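Local atomic coordinates of short-chain dehydrogenase/reductase SDR (Vibrio parahaemolyticus, PDB entry 3GUY), a protein that probably catalyses NAD(P)-dependent oxidation or reduction of a substrate, as a Rossmann-fold member of the short-chain dehydrogenase/reductase family. Residues K19-D22 with A23-K26; I96-L99 with I100-L104; R112-V115 with K116-D120; L159-K162 with G163-M166. The protein carries 2 engineered substitutions. All coordinates share one frame; numbering follows the deposited sequence.

Contact 1 (K19-D22 with A23-K26)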
loop_
_atom_site.group_PDB
_atom_site.type_symbol
_atom_site.label_atom_id
_atom_site.label_comp_id
_atom_site.label_asym_id
_atom_site.label_seq_id
_atom_site.Cartn_x
_atom_site.Cartn_y
_atom_site.Cartn_z
ATOM N N LYS D 19 6.344 31.891 7.709
ATOM C CA LYS D 19 7.235 32.944 7.220
ATOM C C LYS D 19 7.155 33.115 5.698
ATOM O O LYS D 19 7.124 34.262 5.214
ATOM C CB LYS D 19 8.668 32.676 7.662
ATOM C CG LYS D 19 8.812 32.751 9.138
ATOM C CD LYS D 19 10.158 32.274 9.595
ATOM C CE LYS D 19 10.288 32.408 11.095
ATOM N NZ LYS D 19 11.674 32.028 11.508
ATOM N N LEU D 20 7.086 32.008 4.942
ATOM C CA LEU D 20 7.024 32.095 3.470
ATOM C C LEU D 20 5.679 32.645 2.993
ATOM O O LEU D 20 5.614 33.398 1.992
ATOM C CB LEU D 20 7.297 30.736 2.792
ATOM C CG LEU D 20 8.643 30.007 2.976
ATOM C CD1 LEU D 20 8.521 28.639 2.286
ATOM C CD2 LEU D 20 9.878 30.748 2.443
ATOM N N TYR D 21 4.599 32.282 3.672
ATOM C CA TYR D 21 3.278 32.805 3.301
ATOM C C TYR D 21 3.201 34.309 3.658
ATOM O O TYR D 21 2.725 35.108 2.874
ATOM C CB TYR D 21 2.140 32.086 4.037
ATOM C CG TYR D 21 1.735 30.738 3.515
ATOM C CD1 TYR D 21 1.222 30.589 2.217
ATOM C CD2 TYR D 21 1.822 29.606 4.321
ATOM C CE1 TYR D 21 0.827 29.352 1.735
ATOM C CE2 TYR D 21 1.429 28.363 3.845
ATOM C CZ TYR D 21 0.923 28.246 2.558
ATOM O OH TYR D 21 0.523 27.015 2.098
ATOM N N ASP D 22 3.655 34.666 4.861
ATOM C CA ASP D 22 3.716 36.062 5.293
ATOM C C ASP D 22 4.539 36.924 4.317
ATOM O O ASP D 22 4.043 37.934 3.828
ATOM C CB ASP D 22 4.324 36.154 6.680
ATOM C CG ASP D 22 4.383 37.577 7.192
ATOM O OD1 ASP D 22 3.318 38.091 7.561
ATOM O OD2 ASP D 22 5.489 38.166 7.244
ATOM N N ALA D 23 5.788 36.535 4.069
ATOM C CA ALA D 23 6.635 37.141 3.019
ATOM C C ALA D 23 5.947 37.345 1.648
ATOM O O ALA D 23 6.365 38.225 0.899
ATOM C CB ALA D 23 7.880 36.326 2.830
ATOM N N GLU D 24 4.930 36.550 1.303
ATOM C CA GLU D 24 4.143 36.776 0.073
ATOM C C GLU D 24 3.025 37.761 0.295
ATOM O O GLU D 24 2.092 37.829 -0.506
ATOM C CB GLU D 24 3.458 35.495 -0.415
ATOM C CG GLU D 24 4.343 34.458 -1.018
ATOM C CD GLU D 24 3.538 33.229 -1.439
ATOM O OE1 GLU D 24 2.588 32.805 -0.729
ATOM O OE2 GLU D 24 3.876 32.665 -2.494
ATOM N N GLY D 25 3.063 38.472 1.416
ATOM C CA GLY D 25 1.983 39.373 1.785
ATOM C C GLY D 25 0.702 38.749 2.329
ATOM O O GLY D 25 -0.243 39.480 2.600
ATOM N N LYS D 26 0.640 37.429 2.542
ATOM C CA LYS D 26 -0.646 36.802 2.911
ATOM C C LYS D 26 -0.936 36.765 4.427
ATOM O O LYS D 26 -0.040 36.557 5.247
ATOM C CB LYS D 26 -0.734 35.400 2.328
ATOM C CG LYS D 26 -0.386 35.351 0.841
ATOM C CD LYS D 26 -1.193 34.279 0.100
ATOM C CE LYS D 26 -0.509 33.896 -1.212
ATOM N NZ LYS D 26 -1.025 32.617 -1.724
HETATM O O HOH W 1 0.828 36.393 7.773
#
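Y21 and E24 run side by side in the same sense, with the planes of ring and carboxylate turned 59° apart. Their contact is slight: E24 OE1 stands 3.9 Å from Y21 CD1, approaching the ring obliquely. E24 has its CG beside the backbone N and is extended beyond it, which carries the carboxylate along the flank of the tyrosine; both side chains continue toward H204 on helix 196-207, whose ring meets Y21 edge-to-face and which gives E24 a weak hydrogen bond. At the backbone of these residues helix 12-23 of the Rossmann fold ends in a Schellman motif. K26 N bonds back to Y21 O at 3.1 Å, and G25 N to D22 O at 2.7 Å, with G25 as the C-prime residue at a phi of 76°. Just before it, A23 N makes the ordinary i to i-4 helical bond to K19 O, 2.9 Å. With CG anti to its backbone N (chi1 -179°), D22 swings its carboxylate off the helix to accept the backbone N-H groups of N47 (to OD1) and S46 (to OD2). D22 OD1 also accepts a hydrogen bond from a water at 3.0 Å, and the same water donates to K26 O at 2.7 Å.

Contact 2 (I96-L99 with I100-L104); sequences IQTL and IENNL
L99 and N103 meet on the tightly packed side of helix 93-118, where the turn 100-104 widens to pi type, in a helix of the Rossmann fold of this short-chain dehydrogenase/reductase. L99 O accepts two donors from one residue: N103 N at 3.1 Å and, more directly, the side-chain ND2. Around this pair the side is filled. L99 CD1 comes within 3.3 Å of N103 ND2, L99 also lies on T142 of helix 141-160, and N103 OD1 receives a hydrogen bond from K147 NZ. The apolar pair I96 and I100 is looser, CG2 to CD1 4.3 Å, and I100 packs on I100 of the second subunit. The more exposed side carries the polar pairs. T98 and N102 lie side by side, T98 CG2 being 3.4 Å from N102 ND2, whose hydrogen bond goes to S82 OG. Q97, bent at chi2 (51°), crosses E101 at about a right angle. Q97 NE2 donates to E101 OE2 over 3.1 Å, meeting that oxygen from above the carboxylate plane while OE2 itself lies in the amide plane. On the packed side, N103 ND2 reaches L99 O at 2.8 Å, in the carbonyl plane and on a lone pair, and also donates to S82 O.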
loop_
_atom_site.group_PDB
_atom_site.type_symbol
_atom_site.label_atom_id
_atom_site.label_comp_id
_atom_site.label_asym_id
_atom_site.label_seq_id
_atom_site.Cartn_x
_atom_site.Cartn_y
_atom_site.Cartn_z
ATOM N N ILE D 96 3.052 6.778 24.962
ATOM C CA ILE D 96 2.271 6.302 23.821
ATOM C C ILE D 96 0.917 7.027 23.759
ATOM O O ILE D 96 0.476 7.419 22.695
ATOM C CB ILE D 96 2.038 4.756 23.834
ATOM C CG1 ILE D 96 3.388 3.979 23.761
ATOM C CG2 ILE D 96 1.012 4.388 22.743
ATOM C CD1 ILE D 96 3.299 2.434 24.018
ATOM N N GLN D 97 0.256 7.183 24.897
ATOM C CA GLN D 97 -0.983 7.934 24.954
ATOM C C GLN D 97 -0.821 9.386 24.482
ATOM O O GLN D 97 -1.660 9.861 23.760
ATOM C CB GLN D 97 -1.625 7.899 26.360
ATOM C CG GLN D 97 -3.000 8.641 26.433
ATOM C CD GLN D 97 -4.011 8.225 25.354
ATOM O OE1 GLN D 97 -4.110 7.053 25.010
ATOM N NE2 GLN D 97 -4.774 9.200 24.809
ATOM N N THR D 98 0.255 10.056 24.893
ATOM C CA THR D 98 0.584 11.411 24.413
ATOM C C THR D 98 0.775 11.471 22.902
ATOM O O THR D 98 0.357 12.443 22.226
ATOM C CB THR D 98 1.869 11.915 25.068
ATOM O OG1 THR D 98 1.673 11.918 26.476
ATOM C CG2 THR D 98 2.240 13.308 24.570
ATOM N N LEU D 99 1.427 10.436 22.370
ATOM C CA LEU D 99 1.629 10.339 20.925
ATOM C C LEU D 99 0.285 10.295 20.174
ATOM O O LEU D 99 0.121 10.950 19.128
ATOM C CB LEU D 99 2.453 9.097 20.590
ATOM C CG LEU D 99 3.153 8.988 19.251
ATOM C CD1 LEU D 99 4.103 10.175 19.038
ATOM C CD2 LEU D 99 3.870 7.597 19.221
ATOM N N ILE D 100 -0.654 9.502 20.701
ATOM C CA ILE D 100 -1.980 9.357 20.125
ATOM C C ILE D 100 -2.717 10.691 20.147
ATOM O O ILE D 100 -3.283 11.134 19.142
ATOM C CB ILE D 100 -2.839 8.265 20.864
ATOM C CG1 ILE D 100 -2.289 6.846 20.591
ATOM C CG2 ILE D 100 -4.278 8.315 20.348
ATOM C CD1 ILE D 100 -2.838 5.750 21.462
ATOM N N GLU D 101 -2.680 11.353 21.303
ATOM C CA GLU D 101 -3.316 12.668 21.455
ATOM C C GLU D 101 -2.745 13.720 20.513
ATOM O O GLU D 101 -3.502 14.388 19.796
ATOM C CB GLU D 101 -3.185 13.147 22.900
ATOM C CG GLU D 101 -3.986 12.309 23.889
ATOM C CD GLU D 101 -3.557 12.527 25.357
ATOM O OE1 GLU D 101 -2.580 13.285 25.642
ATOM O OE2 GLU D 101 -4.201 11.923 26.245
ATOM N N ASN D 102 -1.426 13.859 20.498
ATOM C CA ASN D 102 -0.762 14.908 19.706
ATOM C C ASN D 102 -0.829 14.701 18.187
ATOM O O ASN D 102 -0.695 15.679 17.427
ATOM C CB ASN D 102 0.710 15.040 20.040
ATOM C CG ASN D 102 0.998 15.490 21.462
ATOM O OD1 ASN D 102 0.106 15.909 22.205
ATOM N ND2 ASN D 102 2.283 15.335 21.870
ATOM N N ASN D 103 -0.950 13.443 17.722
ATOM C CA ASN D 103 -0.949 13.142 16.279
ATOM C C ASN D 103 -2.327 12.769 15.740
ATOM O O ASN D 103 -2.842 13.387 14.791
ATOM C CB ASN D 103 0.044 12.028 15.956
ATOM C CG ASN D 103 1.487 12.443 16.215
ATOM O OD1 ASN D 103 2.124 13.082 15.364
ATOM N ND2 ASN D 103 2.022 12.069 17.381
ATOM N N LEU D 104 -2.954 11.782 16.359
ATOM C CA LEU D 104 -4.207 11.260 15.834
ATOM C C LEU D 104 -5.403 12.092 16.307
ATOM O O LEU D 104 -6.252 12.467 15.511
ATOM C CB LEU D 104 -4.387 9.766 16.213
ATOM C CG LEU D 104 -5.680 9.078 15.709
ATOM C CD1 LEU D 104 -5.894 9.317 14.204
ATOM C CD2 LEU D 104 -5.669 7.518 16.103
#

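Contact 3 (R112-V115 with K116-D120); sequences RELV and KRYKD
E113 reaches R117 through two complementary side-chain shapes: E113 has CG anti to the backbone N (chi1 -166°) and bends at chi2 (69°), whereas R117 has CG beside its backbone N and then runs straight from CG to NE. The two cross at a slant one helical turn apart, their carboxylate and guanidinium planes 48° apart. E113 OE2 stands at the edge of the guanidinium and takes NE at 2.7 Å with its anti lone pair; R117 NH2 adds a weak bond to that oxygen at 3.3 Å. The same arginine lays its CB over the centre of the Y118 ring, 3.5 Å above the plane, while L114 CD2 comes to the ring edge, 3.7 Å from Y118 CD2. These groups belong to the last part of the long helix 93-118 and lie against F66 of helix 59-67. On another side R112 and K116 run alongside each other, with R112 NH2 3.7 Å from K116 NZ; K116 NZ donates to Q89 O of the second subunit. Both oppositely charged neighbours of R117, E113 and E67 of helix 59-67, would be expected to favour its positive charge, and the two salt bridges limit rotation of its guanidinium.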
loop_
_atom_site.group_PDB
_atom_site.type_symbol
_atom_site.label_atom_id
_atom_site.label_comp_id
_atom_site.label_asym_id
_atom_site.label_seq_id
_atom_site.Cartn_x
_atom_site.Cartn_y
_atom_site.Cartn_z
ATOM N N ARG D 112 -12.179 17.184 11.386
ATOM C CA ARG D 112 -13.614 17.105 11.580
ATOM C C ARG D 112 -14.236 18.521 11.651
ATOM O O ARG D 112 -15.316 18.760 11.108
ATOM C CB ARG D 112 -13.935 16.346 12.857
ATOM C CG ARG D 112 -15.380 16.354 13.244
ATOM C CD ARG D 112 -15.615 15.490 14.466
ATOM N NE ARG D 112 -17.010 15.636 14.883
ATOM C CZ ARG D 112 -17.468 16.620 15.654
ATOM N NH1 ARG D 112 -16.645 17.517 16.199
ATOM N NH2 ARG D 112 -18.760 16.654 15.942
ATOM N N GLU D 113 -13.567 19.417 12.365
ATOM C CA GLU D 113 -14.072 20.776 12.508
ATOM C C GLU D 113 -14.047 21.510 11.160
ATOM O O GLU D 113 -15.023 22.229 10.799
ATOM C CB GLU D 113 -13.275 21.512 13.556
ATOM C CG GLU D 113 -13.934 22.818 14.004
ATOM C CD GLU D 113 -15.215 22.596 14.806
ATOM O OE1 GLU D 113 -15.371 21.512 15.426
ATOM O OE2 GLU D 113 -16.054 23.523 14.840
ATOM N N LEU D 114 -12.976 21.286 10.382
ATOM C CA LEU D 114 -12.918 21.794 9.007
ATOM C C LEU D 114 -14.042 21.298 8.110
ATOM O O LEU D 114 -14.641 22.109 7.364
ATOM C CB LEU D 114 -11.533 21.551 8.374
ATOM C CG LEU D 114 -10.401 22.283 9.088
ATOM C CD1 LEU D 114 -9.052 21.851 8.450
ATOM C CD2 LEU D 114 -10.603 23.836 9.050
ATOM N N VAL D 115 -14.384 20.001 8.184
ATOM C CA VAL D 115 -15.419 19.450 7.312
ATOM C C VAL D 115 -16.802 19.907 7.734
ATOM O O VAL D 115 -17.661 20.160 6.898
ATOM C CB VAL D 115 -15.370 17.905 7.237
ATOM C CG1 VAL D 115 -16.483 17.365 6.404
ATOM C CG2 VAL D 115 -13.999 17.436 6.626
ATOM N N LYS D 116 -17.004 19.989 9.035
ATOM C CA LYS D 116 -18.244 20.501 9.640
ATOM C C LYS D 116 -18.529 21.915 9.113
ATOM O O LYS D 116 -19.605 22.164 8.610
ATOM C CB LYS D 116 -18.117 20.526 11.178
ATOM C CG LYS D 116 -19.444 20.617 11.908
ATOM C CD LYS D 116 -19.293 20.364 13.430
ATOM C CE LYS D 116 -20.649 20.172 14.111
ATOM N NZ LYS D 116 -21.063 18.725 14.010
ATOM N N ARG D 117 -17.538 22.789 9.175
ATOM C CA ARG D 117 -17.746 24.227 8.927
ATOM C C ARG D 117 -17.569 24.617 7.457
ATOM O O ARG D 117 -18.294 25.499 6.957
ATOM C CB ARG D 117 -16.793 25.059 9.776
ATOM C CG ARG D 117 -17.090 25.066 11.254
ATOM C CD ARG D 117 -15.962 25.794 11.982
ATOM N NE ARG D 117 -16.183 25.835 13.420
ATOM C CZ ARG D 117 -16.779 26.816 14.105
ATOM N NH1 ARG D 117 -17.216 27.908 13.495
ATOM N NH2 ARG D 117 -16.906 26.709 15.427
ATOM N N TYR D 118 -16.643 23.969 6.753
ATOM C CA TYR D 118 -16.168 24.500 5.469
ATOM C C TYR D 118 -16.173 23.519 4.321
ATOM O O TYR D 118 -15.505 23.755 3.325
ATOM C CB TYR D 118 -14.741 25.035 5.613
ATOM C CG TYR D 118 -14.516 25.922 6.798
ATOM C CD1 TYR D 118 -15.394 26.983 7.096
ATOM C CD2 TYR D 118 -13.405 25.728 7.617
ATOM C CE1 TYR D 118 -15.161 27.802 8.197
ATOM C CE2 TYR D 118 -13.177 26.509 8.705
ATOM C CZ TYR D 118 -14.047 27.555 9.000
ATOM O OH TYR D 118 -13.765 28.313 10.098
ATOM N N LYS D 119 -16.908 22.430 4.422
ATOM C CA LYS D 119 -16.862 21.435 3.344
ATOM C C LYS D 119 -17.362 21.973 2.007
ATOM O O LYS D 119 -16.914 21.523 0.960
ATOM C CB LYS D 119 -17.585 20.133 3.714
ATOM C CG LYS D 119 -19.025 20.278 4.083
ATOM C CD LYS D 119 -19.714 18.936 4.255
ATOM C CE LYS D 119 -21.139 19.076 4.814
ATOM N NZ LYS D 119 -21.185 19.639 6.193
ATOM N N ASP D 120 -18.310 22.910 2.033
ATOM C CA ASP D 120 -18.891 23.472 0.802
ATOM C C ASP D 120 -18.165 24.777 0.372
ATOM O O ASP D 120 -18.606 25.462 -0.554
ATOM C CB ASP D 120 -20.395 23.717 0.995
ATOM C CG ASP D 120 -21.229 22.426 0.987
ATOM O OD1 ASP D 120 -20.740 21.360 0.535
ATOM O OD2 ASP D 120 -22.411 22.474 1.417
#

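Contact 4 (L159-K162 with G163-M166); sequences LELK and GKPM
A type II beta turn, L161 to K164, follows the end of helix 141-160 and begins the connection to strand 167-174, one of the alpha-to-beta links of the Rossmann fold. L161 is the first residue to leave helical backbone angles, and K164 N closes the turn on L161 O at 3.0 Å, the donor standing above the carbonyl plane by 40° and not on a lone pair. G163 holds the third position at a phi of 83°, a conformation that favours glycine. K164 places its CB 3.4 Å from L161 O; bends at chi2 and chi4 then bring K164 NZ to 3.5 Å from E160 O. Beyond the turn, L161 and M166 meet at a slant, L161 CD1 lying 4.2 Å from M166 CG. The methionine is extended through SD before it bends at chi3. A water sits 3.0 Å from L161 O and near M166 O; with further acceptors around it competing for its two protons, it may not donate to both carbonyls. E160 sends its carboxylate to the second subunit, where OE2 accepts from Q139 N and OE1 from L88 N of that neighbouring chain. Within its own chain, L161 packs on K119, while M166 packs against L114 and Y118 of helix 93-118 and touches V123, just ahead of strand 124-128.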
loop_
_atom_site.group_PDB
_atom_site.type_symbol
_atom_site.label_atom_id
_atom_site.label_comp_id
_atom_site.label_asym_id
_atom_site.label_seq_id
_atom_site.Cartn_x
_atom_site.Cartn_y
_atom_site.Cartn_z
ATOM N N LEU D 159 -12.797 10.637 0.049
ATOM C CA LEU D 159 -13.959 10.019 -0.606
ATOM C C LEU D 159 -15.285 10.737 -0.221
ATOM O O LEU D 159 -16.112 10.929 -1.068
ATOM C CB LEU D 159 -14.079 8.496 -0.324
ATOM C CG LEU D 159 -12.934 7.574 -0.749
ATOM C CD1 LEU D 159 -13.111 6.164 -0.126
ATOM C CD2 LEU D 159 -12.843 7.509 -2.269
ATOM N N GLU D 160 -15.442 11.167 1.033
ATOM C CA GLU D 160 -16.673 11.884 1.492
ATOM C C GLU D 160 -16.733 13.292 0.895
ATOM O O GLU D 160 -17.789 13.943 0.851
ATOM C CB GLU D 160 -16.701 11.989 3.021
ATOM C CG GLU D 160 -16.716 10.615 3.764
ATOM C CD GLU D 160 -16.670 10.719 5.318
ATOM O OE1 GLU D 160 -16.632 11.846 5.883
ATOM O OE2 GLU D 160 -16.654 9.643 6.004
ATOM N N LEU D 161 -15.588 13.775 0.429
ATOM C CA LEU D 161 -15.496 15.093 -0.156
ATOM C C LEU D 161 -15.576 15.093 -1.676
ATOM O O LEU D 161 -15.431 16.146 -2.303
ATOM C CB LEU D 161 -14.236 15.793 0.311
ATOM C CG LEU D 161 -14.142 16.257 1.766
ATOM C CD1 LEU D 161 -12.735 16.748 2.036
ATOM C CD2 LEU D 161 -15.138 17.375 2.116
ATOM N N LYS D 162 -15.856 13.943 -2.268
ATOM C CA LYS D 162 -16.102 13.865 -3.696
ATOM C C LYS D 162 -17.139 14.941 -4.129
ATOM O O LYS D 162 -18.236 15.023 -3.593
ATOM C CB LYS D 162 -16.610 12.471 -4.063
ATOM C CG LYS D 162 -16.435 12.076 -5.535
ATOM C CD LYS D 162 -16.533 10.541 -5.730
ATOM C CE LYS D 162 -17.988 10.054 -5.981
ATOM N NZ LYS D 162 -18.075 8.535 -6.181
ATOM N N GLY D 163 -16.758 15.786 -5.079
ATOM C CA GLY D 163 -17.707 16.761 -5.654
ATOM C C GLY D 163 -17.853 18.017 -4.825
ATOM O O GLY D 163 -18.623 18.883 -5.168
ATOM N N LYS D 164 -17.102 18.132 -3.737
ATOM C CA LYS D 164 -17.145 19.307 -2.901
ATOM C C LYS D 164 -15.945 20.108 -3.248
ATOM O O LYS D 164 -15.031 19.575 -3.859
ATOM C CB LYS D 164 -17.174 18.925 -1.415
ATOM C CG LYS D 164 -18.427 18.158 -1.112
ATOM C CD LYS D 164 -19.004 18.450 0.267
ATOM C CE LYS D 164 -20.366 17.788 0.409
ATOM N NZ LYS D 164 -20.287 16.332 0.174
ATOM N N PRO D 165 -15.970 21.400 -2.927
ATOM C CA PRO D 165 -14.871 22.271 -3.262
ATOM C C PRO D 165 -13.692 22.165 -2.312
ATOM O O PRO D 165 -12.589 22.567 -2.674
ATOM C CB PRO D 165 -15.484 23.662 -3.169
ATOM C CG PRO D 165 -16.606 23.524 -2.237
ATOM C CD PRO D 165 -17.107 22.132 -2.330
ATOM N N MET D 166 -13.932 21.700 -1.087
ATOM C CA MET D 166 -12.833 21.473 -0.151
ATOM C C MET D 166 -12.016 20.270 -0.696
ATOM O O MET D 166 -12.566 19.311 -1.163
ATOM C CB MET D 166 -13.361 21.183 1.270
ATOM C CG MET D 166 -12.269 20.880 2.332
ATOM S SD MET D 166 -12.917 20.527 4.025
ATOM C CE MET D 166 -12.558 22.014 4.784
HETATM O O HOH W 2 -12.789 17.377 -2.761
#

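Contacts 2 and 3 share helix 93-118, and both reach the second subunit: the first largely through aliphatic side chains, the second through a lysine donor to a backbone carbonyl together with side-chain packing. Contacts 3 and 4 touch directly, M166 CE lying 3.3 Å from L114 O. Contact 1, on helix 12-23, has no partner in another chain. Contact 2 is the most enclosed, five of its nine residues buried and none fully exposed; contacts 1 and 4 include more exposed residues. Contact 1 is a Schellman helix end and contact 4 a type II turn after a helix, both using a positive-phi glycine, whereas in contacts 2 and 3 side chains bond to each other or to the backbone across one helical turn.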